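Local atomic coordinates of protein archease (Thermotoga maritima, PDB entry 1J5U), a protein that probably activates the tRNA-splicing ligase RtcB by promoting its guanylylation, and binds a calcium ion. Residues Y25-N30 with T130-D135; T65-F70 with L114-L119; S31-L36 with W87-E92. All coordinates share one frame; numbering follows the deposited sequence.

Contact 1 of 3, residues Y25-N30 with T130-D135; sequences YEISGN and TKVVFD. With CA (calcium ion), chain B.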
# COMPACT_ATOMS: atom_id res chain seq x y z
N TYR A 25 -2.49 7.24 -7.13
CA TYR A 25 -1.10 7.54 -7.40
C TYR A 25 -0.64 6.68 -8.55
O TYR A 25 -1.20 5.60 -8.80
CB TYR A 25 -0.17 7.20 -6.22
CG TYR A 25 -0.48 7.89 -4.92
CD1 TYR A 25 -1.59 7.53 -4.18
CD2 TYR A 25 0.36 8.90 -4.42
CE1 TYR A 25 -1.87 8.14 -2.98
CE2 TYR A 25 0.08 9.52 -3.21
CZ TYR A 25 -1.04 9.13 -2.50
OH TYR A 25 -1.39 9.75 -1.32
N GLU A 26 0.39 7.15 -9.23
CA GLU A 26 1.01 6.37 -10.27
C GLU A 26 2.33 6.00 -9.60
O GLU A 26 3.06 6.88 -9.16
CB GLU A 26 1.29 7.20 -11.51
CG GLU A 26 1.90 6.39 -12.65
CD GLU A 26 0.91 5.41 -13.27
OE1 GLU A 26 -0.32 5.67 -13.20
OE2 GLU A 26 1.35 4.38 -13.85
N ILE A 27 2.61 4.70 -9.49
CA ILE A 27 3.87 4.27 -8.90
C ILE A 27 4.72 3.64 -10.00
O ILE A 27 4.21 3.03 -10.94
CB ILE A 27 3.67 3.26 -7.73
CG1 ILE A 27 2.82 2.06 -8.19
CG2 ILE A 27 3.05 3.96 -6.54
CD1 ILE A 27 2.68 0.96 -7.14
N SER A 28 6.02 3.83 -9.90
CA SER A 28 6.92 3.32 -10.92
C SER A 28 8.21 2.87 -10.29
O SER A 28 8.60 3.39 -9.24
CB SER A 28 7.21 4.41 -11.94
OG SER A 28 7.67 5.57 -11.27
N GLY A 29 8.86 1.91 -10.93
CA GLY A 29 10.12 1.40 -10.42
C GLY A 29 10.66 0.41 -11.45
O GLY A 29 10.10 0.29 -12.55
N ASN A 30 11.73 -0.30 -11.12
CA ASN A 30 12.29 -1.26 -12.07
C ASN A 30 11.88 -2.69 -11.76
O ASN A 30 12.27 -3.61 -12.47
CB ASN A 30 13.83 -1.17 -12.08
CG ASN A 30 14.35 0.18 -12.59
OD1 ASN A 30 15.27 0.76 -12.00
ND2 ASN A 30 13.78 0.67 -13.69
N THR A 130 2.17 1.34 -12.60
CA THR A 130 0.72 1.16 -12.49
C THR A 130 0.12 2.25 -11.65
O THR A 130 0.82 2.91 -10.88
CB THR A 130 0.33 -0.19 -11.84
OG1 THR A 130 -1.09 -0.32 -11.86
CG2 THR A 130 0.79 -0.25 -10.37
N LYS A 131 -1.18 2.45 -11.82
CA LYS A 131 -1.88 3.38 -10.97
C LYS A 131 -2.27 2.51 -9.77
O LYS A 131 -2.36 1.29 -9.89
CB LYS A 131 -3.15 3.91 -11.66
CG LYS A 131 -3.06 5.39 -12.10
CD LYS A 131 -4.31 5.82 -12.86
CE LYS A 131 -4.31 7.31 -13.13
NZ LYS A 131 -3.00 7.75 -13.70
N VAL A 132 -2.46 3.13 -8.61
CA VAL A 132 -2.93 2.44 -7.43
C VAL A 132 -3.99 3.37 -6.88
O VAL A 132 -3.76 4.58 -6.68
CB VAL A 132 -1.83 2.19 -6.35
CG1 VAL A 132 -0.94 1.01 -6.78
CG2 VAL A 132 -0.99 3.45 -6.12
N VAL A 133 -5.17 2.80 -6.64
CA VAL A 133 -6.30 3.57 -6.15
C VAL A 133 -6.74 3.04 -4.80
O VAL A 133 -7.02 1.84 -4.64
CB VAL A 133 -7.47 3.51 -7.15
CG1 VAL A 133 -8.73 4.18 -6.56
CG2 VAL A 133 -7.05 4.20 -8.45
N PHE A 134 -6.77 3.94 -3.82
CA PHE A 134 -7.15 3.59 -2.47
C PHE A 134 -8.50 4.15 -2.06
O PHE A 134 -8.96 5.19 -2.56
CB PHE A 134 -6.11 4.09 -1.47
CG PHE A 134 -4.73 3.55 -1.71
CD1 PHE A 134 -3.89 4.15 -2.64
CD2 PHE A 134 -4.28 2.44 -0.99
CE1 PHE A 134 -2.60 3.66 -2.86
CE2 PHE A 134 -2.99 1.94 -1.19
CZ PHE A 134 -2.15 2.55 -2.12
N ASP A 135 -9.10 3.44 -1.12
CA ASP A 135 -10.39 3.77 -0.55
C ASP A 135 -10.11 4.42 0.82
O ASP A 135 -9.29 3.92 1.58
CB ASP A 135 -11.20 2.48 -0.41
CG ASP A 135 -12.56 2.71 0.22
OD1 ASP A 135 -13.10 3.80 0.03
OD2 ASP A 135 -13.09 1.80 0.88
CA CA B . -14.50 5.70 0.49
O HOH W 1 -15.40 8.15 -0.37
O HOH W 2 -15.72 7.17 2.64
O HOH W 3 -17.17 4.87 0.50
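Tyr25 to Ile27 pair with Thr130 to Val132 in an antiparallel three-stranded sheet whose middle strand is 127-135. Tyr25 and Val132 exchange two backbone bonds, Tyr25 N to Val132 O at 3.0 Å and Val132 N to Tyr25 O at 2.8 Å. Ile27 and Thr130 form the next hydrogen-bonded pair, with Ile27 N 2.9 Å from Thr130 O. Between them lies the non-hydrogen-bonded pair Glu26 and Lys131, both exposed. Glu26 bends at chi2 (69°), which turns its CD back toward strand 127-135. Its OE1 then meets Lys131 NZ at 3.4 Å in a weak salt bridge, the two side chains crossing at about a right angle. The opposite face is largely apolar. Ile27 and Thr130 lie side by side there, CG1 of Ile27 3.8 Å from CG2 of Thr130. Ile27 CD1 reaches Val132 CG1 at 3.6 Å, and Val132 CG2 packs on Tyr25 CB at 3.8 Å. An alanine at Ile27 would probably open a gap beside Val132 CG1 and Thr130 CG2 and weaken the packing of this face on Ile42 of helix 32-47. Thr130 OG1 donates to Lys131 O and accepts from Lys120 N. At the far end of the strand Asp135 OD1 binds calcium at 2.4 Å; Asp22, the carbonyl of His19, the terminal carboxylate of Thr136 and three waters also bind the ion. Helix 32-47 covers the Tyr25, Ile27 and Val132 side through Ile42, while strand 113-124 flanks the other edge of 127-135.

Contact 2 of 3, residues T65-F70 with L114-L119; sequences TEDAFF and LTYHLL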
# COMPACT_ATOMS: atom_id res chain seq x y z
N THR A 65 2.27 -10.27 -9.69
CA THR A 65 0.92 -10.16 -10.21
C THR A 65 0.14 -9.12 -9.43
O THR A 65 0.47 -8.81 -8.27
CB THR A 65 0.14 -11.49 -10.07
OG1 THR A 65 -0.10 -11.73 -8.68
CG2 THR A 65 0.94 -12.65 -10.68
N GLU A 66 -0.92 -8.59 -10.04
CA GLU A 66 -1.72 -7.58 -9.38
C GLU A 66 -2.41 -8.19 -8.16
O GLU A 66 -2.59 -7.52 -7.14
CB GLU A 66 -2.75 -6.99 -10.35
CG GLU A 66 -2.09 -6.11 -11.43
CD GLU A 66 -1.61 -6.91 -12.63
OE1 GLU A 66 -1.69 -8.16 -12.59
OE2 GLU A 66 -1.15 -6.29 -13.62
N ASP A 67 -2.78 -9.47 -8.26
CA ASP A 67 -3.42 -10.14 -7.14
C ASP A 67 -2.51 -10.21 -5.92
O ASP A 67 -2.94 -9.93 -4.80
CB ASP A 67 -3.86 -11.56 -7.50
CG ASP A 67 -5.09 -11.60 -8.41
OD1 ASP A 67 -5.87 -10.62 -8.42
OD2 ASP A 67 -5.28 -12.61 -9.11
N ALA A 68 -1.26 -10.61 -6.12
CA ALA A 68 -0.33 -10.72 -5.00
C ALA A 68 -0.09 -9.32 -4.43
O ALA A 68 0.02 -9.16 -3.22
CB ALA A 68 1.00 -11.35 -5.43
N PHE A 69 0.01 -8.33 -5.32
CA PHE A 69 0.23 -6.95 -4.90
C PHE A 69 -0.92 -6.49 -4.01
O PHE A 69 -0.71 -5.94 -2.93
CB PHE A 69 0.35 -6.03 -6.12
CG PHE A 69 0.77 -4.61 -5.78
CD1 PHE A 69 -0.18 -3.61 -5.66
CD2 PHE A 69 2.12 -4.29 -5.64
CE1 PHE A 69 0.22 -2.27 -5.42
CE2 PHE A 69 2.52 -2.97 -5.40
CZ PHE A 69 1.56 -1.95 -5.30
N PHE A 70 -2.13 -6.74 -4.49
CA PHE A 70 -3.37 -6.41 -3.77
C PHE A 70 -3.39 -7.07 -2.40
O PHE A 70 -3.63 -6.41 -1.38
CB PHE A 70 -4.57 -6.85 -4.63
CG PHE A 70 -5.92 -6.64 -3.99
CD1 PHE A 70 -6.44 -7.59 -3.09
CD2 PHE A 70 -6.66 -5.50 -4.27
CE1 PHE A 70 -7.70 -7.40 -2.48
CE2 PHE A 70 -7.92 -5.28 -3.68
CZ PHE A 70 -8.44 -6.23 -2.78
N LEU A 114 -6.55 -0.91 -0.51
CA LEU A 114 -6.07 -0.71 -1.86
C LEU A 114 -7.18 -1.42 -2.64
O LEU A 114 -7.57 -2.54 -2.27
CB LEU A 114 -4.75 -1.44 -2.11
CG LEU A 114 -4.35 -1.50 -3.59
CD1 LEU A 114 -4.09 -0.07 -4.14
CD2 LEU A 114 -3.09 -2.35 -3.72
N THR A 115 -7.70 -0.78 -3.68
CA THR A 115 -8.75 -1.38 -4.50
C THR A 115 -8.14 -1.98 -5.75
O THR A 115 -6.93 -1.86 -6.00
CB THR A 115 -9.78 -0.32 -4.97
OG1 THR A 115 -9.15 0.56 -5.92
CG2 THR A 115 -10.29 0.50 -3.79
N TYR A 116 -8.97 -2.62 -6.56
CA TYR A 116 -8.50 -3.16 -7.82
C TYR A 116 -8.65 -2.13 -8.94
O TYR A 116 -8.26 -2.38 -10.07
CB TYR A 116 -9.27 -4.43 -8.20
CG TYR A 116 -8.65 -5.71 -7.71
CD1 TYR A 116 -9.21 -6.43 -6.66
CD2 TYR A 116 -7.47 -6.19 -8.29
CE1 TYR A 116 -8.63 -7.61 -6.21
CE2 TYR A 116 -6.88 -7.36 -7.84
CZ TYR A 116 -7.46 -8.07 -6.80
OH TYR A 116 -6.86 -9.22 -6.34
N HIS A 117 -9.20 -0.96 -8.61
CA HIS A 117 -9.41 0.09 -9.61
C HIS A 117 -8.13 0.50 -10.31
O HIS A 117 -7.19 0.94 -9.66
CB HIS A 117 -10.01 1.35 -8.98
CG HIS A 117 -11.37 1.16 -8.39
ND1 HIS A 117 -12.45 0.74 -9.13
CD2 HIS A 117 -11.83 1.37 -7.13
CE1 HIS A 117 -13.52 0.69 -8.35
NE2 HIS A 117 -13.17 1.06 -7.14
N LEU A 118 -8.10 0.36 -11.63
CA LEU A 118 -6.95 0.74 -12.44
C LEU A 118 -5.64 0.02 -12.08
O LEU A 118 -4.57 0.45 -12.52
CB LEU A 118 -6.75 2.26 -12.35
CG LEU A 118 -8.00 3.09 -12.72
CD1 LEU A 118 -7.75 4.60 -12.52
CD2 LEU A 118 -8.40 2.78 -14.17
N LEU A 119 -5.71 -1.03 -11.28
CA LEU A 119 -4.50 -1.78 -10.90
C LEU A 119 -4.12 -2.66 -12.09
O LEU A 119 -4.82 -3.62 -12.39
CB LEU A 119 -4.79 -2.65 -9.68
CG LEU A 119 -3.57 -3.33 -9.03
CD1 LEU A 119 -2.46 -2.28 -8.77
CD2 LEU A 119 -4.01 -4.00 -7.72
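Phe70 and Tyr116 stack in an offset pair, ring centroids 4.0 Å apart and planes only 9° from parallel. Tyr116 CE1 lies over the centre of the Phe70 ring, and Tyr116 meets Phe70 CD2 nearer its own rim. Phe70 CG stands anti to the backbone N (chi1 177°), and the ring beyond it brings CE2 to 3.1 Å from Leu114 O. Tyr116 OH donates to Asp67 OD1 at 2.7 Å, approaching on the anti side and 33° out of the carboxylate plane. Deeper in, Leu114 CD2 touches Phe69 CE1 at 3.7 Å, and Leu119 CD1 packs on Phe69 CD1. Glu66 lies alongside Leu119, the two running opposite ways, with Glu66 CG 4.0 Å from Leu119 CG. Glu66 OE2 accepts from Phe121 N. In the second shell, Thr65 OG1 N-caps helix 66-81 by accepting from Ala68 N. Residues 114-119 are the turn region of strand 113-124, an outermost strand of the three-stranded sheet, shaped by a type II turn from Tyr116 to Leu119 and an ST turn at Thr115, whose OG1 also bonds Val133 O. Stacking and the hydroxyl bond grip Tyr116 twice, probably limiting tilt and slip of its ring.

Contact 3 of 3, residues S31-L36 with W87-E92; sequences SYEELL and WRIKRE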
# COMPACT_ATOMS: atom_id res chain seq x y z
N SER A 31 11.08 -2.90 -10.72
CA SER A 31 10.71 -4.26 -10.34
C SER A 31 9.49 -4.26 -9.45
O SER A 31 9.09 -3.22 -8.94
CB SER A 31 11.86 -4.91 -9.56
OG SER A 31 11.93 -4.32 -8.26
N TYR A 32 8.92 -5.45 -9.28
CA TYR A 32 7.74 -5.67 -8.45
C TYR A 32 8.02 -5.24 -7.02
O TYR A 32 7.18 -4.65 -6.36
CB TYR A 32 7.36 -7.15 -8.49
CG TYR A 32 6.25 -7.52 -7.54
CD1 TYR A 32 4.91 -7.23 -7.84
CD2 TYR A 32 6.53 -8.17 -6.35
CE1 TYR A 32 3.89 -7.59 -6.97
CE2 TYR A 32 5.51 -8.53 -5.48
CZ TYR A 32 4.19 -8.24 -5.79
OH TYR A 32 3.20 -8.59 -4.90
N GLU A 33 9.22 -5.55 -6.53
CA GLU A 33 9.60 -5.19 -5.18
C GLU A 33 9.61 -3.67 -5.00
O GLU A 33 9.17 -3.17 -3.96
CB GLU A 33 10.99 -5.75 -4.86
CG GLU A 33 11.44 -5.44 -3.46
CD GLU A 33 12.78 -6.08 -3.11
OE1 GLU A 33 13.27 -6.90 -3.91
OE2 GLU A 33 13.33 -5.77 -2.04
N GLU A 34 10.09 -2.94 -6.01
CA GLU A 34 10.13 -1.48 -5.90
C GLU A 34 8.72 -0.88 -5.94
O GLU A 34 8.49 0.18 -5.37
CB GLU A 34 11.01 -0.86 -6.99
CG GLU A 34 12.49 -1.17 -6.80
CD GLU A 34 13.39 -0.33 -7.70
OE1 GLU A 34 12.89 0.34 -8.64
OE2 GLU A 34 14.61 -0.36 -7.48
N LEU A 35 7.79 -1.54 -6.62
CA LEU A 35 6.42 -1.04 -6.61
C LEU A 35 5.86 -1.20 -5.21
O LEU A 35 5.12 -0.35 -4.73
CB LEU A 35 5.55 -1.78 -7.62
CG LEU A 35 6.00 -1.59 -9.07
CD1 LEU A 35 4.98 -2.21 -9.98
CD2 LEU A 35 6.13 -0.08 -9.39
N LEU A 36 6.21 -2.31 -4.54
CA LEU A 36 5.74 -2.51 -3.16
C LEU A 36 6.40 -1.48 -2.24
O LEU A 36 5.78 -1.04 -1.28
CB LEU A 36 6.04 -3.93 -2.66
CG LEU A 36 5.06 -5.02 -3.13
CD1 LEU A 36 5.61 -6.40 -2.75
CD2 LEU A 36 3.69 -4.80 -2.51
N TRP A 87 8.02 -1.17 6.90
CA TRP A 87 9.17 -0.28 6.92
C TRP A 87 10.28 -0.66 5.93
O TRP A 87 10.74 0.18 5.13
CB TRP A 87 9.73 -0.23 8.36
CG TRP A 87 11.02 0.53 8.51
CD1 TRP A 87 11.25 1.84 8.18
CD2 TRP A 87 12.24 0.03 9.04
NE1 TRP A 87 12.55 2.18 8.48
CE2 TRP A 87 13.18 1.09 9.01
CE3 TRP A 87 12.64 -1.22 9.55
CZ2 TRP A 87 14.50 0.94 9.46
CZ3 TRP A 87 13.96 -1.37 10.00
CH2 TRP A 87 14.87 -0.29 9.95
N ARG A 88 10.70 -1.92 5.98
CA ARG A 88 11.74 -2.39 5.07
C ARG A 88 11.30 -3.65 4.35
O ARG A 88 10.47 -4.41 4.86
CB ARG A 88 13.04 -2.64 5.84
CG ARG A 88 13.74 -1.34 6.26
CD ARG A 88 14.41 -0.67 5.06
NE ARG A 88 14.94 0.67 5.36
CZ ARG A 88 14.22 1.79 5.32
NH1 ARG A 88 12.93 1.75 4.99
NH2 ARG A 88 14.79 2.96 5.60
N ILE A 89 11.84 -3.86 3.17
CA ILE A 89 11.51 -5.02 2.37
C ILE A 89 12.79 -5.65 1.86
O ILE A 89 13.66 -4.97 1.29
CB ILE A 89 10.62 -4.64 1.16
CG1 ILE A 89 9.39 -3.86 1.66
CG2 ILE A 89 10.21 -5.92 0.41
CD1 ILE A 89 8.59 -3.18 0.56
N LYS A 90 12.90 -6.96 2.09
CA LYS A 90 14.09 -7.70 1.70
C LYS A 90 13.71 -8.99 0.97
O LYS A 90 12.96 -9.80 1.51
CB LYS A 90 14.91 -8.01 2.96
CG LYS A 90 16.12 -8.92 2.77
CD LYS A 90 16.80 -9.17 4.13
CE LYS A 90 17.72 -10.37 4.07
NZ LYS A 90 18.58 -10.31 2.85
N ARG A 91 14.18 -9.16 -0.25
CA ARG A 91 13.88 -10.36 -1.00
C ARG A 91 14.66 -11.54 -0.40
O ARG A 91 15.80 -11.39 0.01
CB ARG A 91 14.28 -10.20 -2.48
CG ARG A 91 14.14 -11.48 -3.29
CD ARG A 91 14.26 -11.21 -4.79
NE ARG A 91 14.18 -12.45 -5.57
CZ ARG A 91 13.93 -12.51 -6.87
NH1 ARG A 91 13.74 -11.38 -7.56
NH2 ARG A 91 13.87 -13.68 -7.49
N GLU A 92 14.00 -12.68 -0.34
CA GLU A 92 14.59 -13.92 0.17
C GLU A 92 14.04 -15.00 -0.75
O GLU A 92 12.92 -15.47 -0.57
CB GLU A 92 14.17 -14.16 1.62
CG GLU A 92 15.32 -13.99 2.60
CD GLU A 92 14.87 -13.76 4.01
OE1 GLU A 92 13.88 -14.40 4.43
OE2 GLU A 92 15.51 -12.95 4.71
O HOH W 4 15.65 -6.93 -1.53
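Glu33 and Ile89 lie flank to flank with their chains pointing opposite ways, the glutamate reaching out from the helix and the isoleucine back toward it. Ile89 CG2, anti to its own backbone N, rests beside the Glu33 chain, 4.1 Å from Glu33 CG. In Glu33, chi1 (-178°) sends CG away from the backbone N, and the extended chain beyond carries the carboxylate to the backbone of strand 84-92. There Glu33 OE2 stands 3.4 Å from Ile89 O; both are acceptors, and the link to the strand runs instead through a water. This water donates to Glu33 OE2 at 2.6 Å and accepts from Arg91 N at 3.0 Å, joining the side chain to the strand's backbone. The start of helix 32-47 thus packs on a strand of the antiparallel sheet built on strand 95-105; residues 32-36 of the helix and strand residues 87-92 run at 167°, nearly antiparallel. Ser31 N-caps the helix, its OG accepting from Glu34 N at 3.2 Å. Arg91 passes the glutamate at a slant, its guanidinium turned 53° from the carboxylate. Glu33 OE1 lies 3.7 Å from Arg91 CB, yet Arg91 NH1 is 5.8 Å from Glu33 OE1; the opposite charges would interact only at a distance, and Arg91 NE bonds Gly93 O. About one turn further along the helix, the other branch of Ile89 ends at Leu36, with Ile89 CD1 3.9 Å from Leu36 C. Leu96 of strand 95-105 touches Glu33, Leu36 and Arg91. Further back along the strand, Trp87 and Arg88 both face Thr99 in a classic beta bulge.

In the fold
From the N terminus, strand 23-29 comes first and meets the last strand, 127-135, so contact 1 closes a loop around nearly the whole domain. Helix 32-47 follows at once, and contact 3 joins its start to strand 84-92. Helix 66-81 begins inside that loop, and its N-terminal part meets segment 114-119 in contact 2. Contacts 2 and 3 therefore cross, and both nest inside contact 1. Contact 1 pairs the outer strand 23-29 with the middle strand 127-135, contact 2 fixes helix 66-81 to the neighbouring strand 113-124 of the same sheet, and contact 3 ties helix 32-47 to the sheet built on strand 95-105. The two helices touch through Phe69 and Leu36.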